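Local coordinates for protein thiamine pyrophosphokinase (Saccharomyces cerevisiae, PDB 1IG0) that makes thiamine diphosphate by transferring a pyrophosphate group from ATP to thiamine, and works as a homodimer, at residues B[126-131]-B[199-204]. Numbering follows the deposited sequence.
Sequences DFTKCV and TVHSIT
Two neighbouring helices, 126-139 and 196-212, pack on the same side of the catalytic domain's central sheet, where F127 and H201 bridge the space between them. Their short segments run in roughly the same direction, at 32°, with axes 10.9 Å apart, so side chains rather than backbones do the touching. H201 reaches across from its helix with CG anti to the backbone N (chi1 176°), and its imidazole meets the first helix edge-on: CB of F127 lies in the ring plane, 3.7 Å from NE2. T128 crosses the histidine at about a right angle, its OG1 4.1 Å from H201 NE2; that hydroxyl is hydrogen-bonded to Q205, one turn further along the second helix. The F127 ring, swung anti to its own N (chi1 -157°), comes obliquely to S202, CE1 standing 4.1 Å from OG. S202 OG spends its polarity on the carbonyls of G191 and Q198 and meets the phenyl by van der Waals contact alone. Beyond the helices the same ring rests on L42, L218 and Y220 of the sheet, while V131 CG1 sits in plane at its edge. Cutting H201 back to alanine would remove the imidazole and is likely to leave F127 CB and T128 facing a gap between the helices. The H201 side chain lies about 6 Å from a bound thiamine, which places this buried seam close to the substrate pocket, among helices that flank the parallel strands of an alpha-beta-alpha fold.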
# COMPACT_ATOMS: atom_id res chain seq x y z
N ASP B 126 13.05 -11.52 1.68
CA ASP B 126 13.87 -11.36 2.87
C ASP B 126 12.94 -11.47 4.07
O ASP B 126 13.34 -11.92 5.14
CB ASP B 126 14.56 -9.99 2.88
CG ASP B 126 15.67 -9.90 1.85
OD1 ASP B 126 16.44 -10.88 1.70
OD2 ASP B 126 15.79 -8.84 1.20
N PHE B 127 11.68 -11.06 3.89
CA PHE B 127 10.70 -11.12 4.96
C PHE B 127 10.51 -12.57 5.39
O PHE B 127 10.56 -12.89 6.58
CB PHE B 127 9.36 -10.53 4.48
CG PHE B 127 8.47 -10.05 5.59
CD1 PHE B 127 7.95 -8.76 5.56
CD2 PHE B 127 8.16 -10.88 6.66
CE1 PHE B 127 7.12 -8.30 6.59
CE2 PHE B 127 7.34 -10.42 7.70
CZ PHE B 127 6.82 -9.14 7.66
N THR B 128 10.29 -13.46 4.42
CA THR B 128 10.10 -14.87 4.73
C THR B 128 11.36 -15.45 5.37
O THR B 128 11.28 -16.28 6.27
CB THR B 128 9.76 -15.68 3.46
OG1 THR B 128 8.50 -15.24 2.94
CG2 THR B 128 9.67 -17.17 3.78
N LYS B 129 12.52 -15.00 4.90
CA LYS B 129 13.79 -15.47 5.46
C LYS B 129 13.86 -15.06 6.93
O LYS B 129 14.33 -15.82 7.78
CB LYS B 129 14.97 -14.86 4.70
CG LYS B 129 15.13 -15.34 3.26
CD LYS B 129 16.33 -14.69 2.60
CE LYS B 129 16.60 -15.26 1.21
NZ LYS B 129 15.50 -15.01 0.25
N CYS B 130 13.37 -13.86 7.23
CA CYS B 130 13.38 -13.34 8.58
C CYS B 130 12.43 -14.08 9.53
O CYS B 130 12.84 -14.49 10.61
CB CYS B 130 13.04 -11.85 8.58
SG CYS B 130 14.34 -10.79 7.92
N VAL B 131 11.17 -14.24 9.14
CA VAL B 131 10.22 -14.93 10.00
C VAL B 131 10.60 -16.39 10.24
O VAL B 131 10.37 -16.92 11.33
CB VAL B 131 8.78 -14.85 9.45
CG1 VAL B 131 8.28 -13.41 9.49
CG2 VAL B 131 8.73 -15.38 8.03
N THR B 199 5.01 -3.69 -0.54
CA THR B 199 3.94 -3.34 0.37
C THR B 199 2.95 -4.48 0.31
O THR B 199 2.47 -4.96 1.34
CB THR B 199 3.24 -2.04 -0.05
OG1 THR B 199 4.09 -0.92 0.25
CG2 THR B 199 1.91 -1.89 0.69
N VAL B 200 2.65 -4.93 -0.90
CA VAL B 200 1.70 -6.03 -1.09
C VAL B 200 2.22 -7.31 -0.44
O VAL B 200 1.46 -8.03 0.20
CB VAL B 200 1.42 -6.29 -2.59
CG1 VAL B 200 0.50 -7.50 -2.74
CG2 VAL B 200 0.78 -5.07 -3.22
N HIS B 201 3.51 -7.60 -0.60
CA HIS B 201 4.06 -8.80 0.01
C HIS B 201 3.91 -8.71 1.52
O HIS B 201 3.57 -9.69 2.17
CB HIS B 201 5.54 -8.98 -0.32
CG HIS B 201 6.15 -10.15 0.38
ND1 HIS B 201 5.81 -11.46 0.08
CD2 HIS B 201 7.03 -10.22 1.41
CE1 HIS B 201 6.45 -12.27 0.90
NE2 HIS B 201 7.19 -11.55 1.71
N SER B 202 4.18 -7.53 2.07
CA SER B 202 4.05 -7.33 3.51
C SER B 202 2.64 -7.70 3.95
O SER B 202 2.44 -8.27 5.03
CB SER B 202 4.35 -5.88 3.88
OG SER B 202 5.74 -5.61 3.76
N ILE B 203 1.66 -7.39 3.12
CA ILE B 203 0.27 -7.70 3.45
C ILE B 203 0.02 -9.21 3.40
O ILE B 203 -0.72 -9.74 4.23
CB ILE B 203 -0.71 -6.99 2.50
CG1 ILE B 203 -0.60 -5.47 2.68
CG2 ILE B 203 -2.14 -7.45 2.78
CD1 ILE B 203 -0.81 -5.00 4.11
N THR B 204 0.63 -9.90 2.44
CA THR B 204 0.44 -11.35 2.34
C THR B 204 0.90 -12.04 3.62
O THR B 204 0.31 -13.03 4.05
CB THR B 204 1.21 -11.96 1.15
OG1 THR B 204 2.63 -11.88 1.39
CG2 THR B 204 0.87 -11.24 -0.14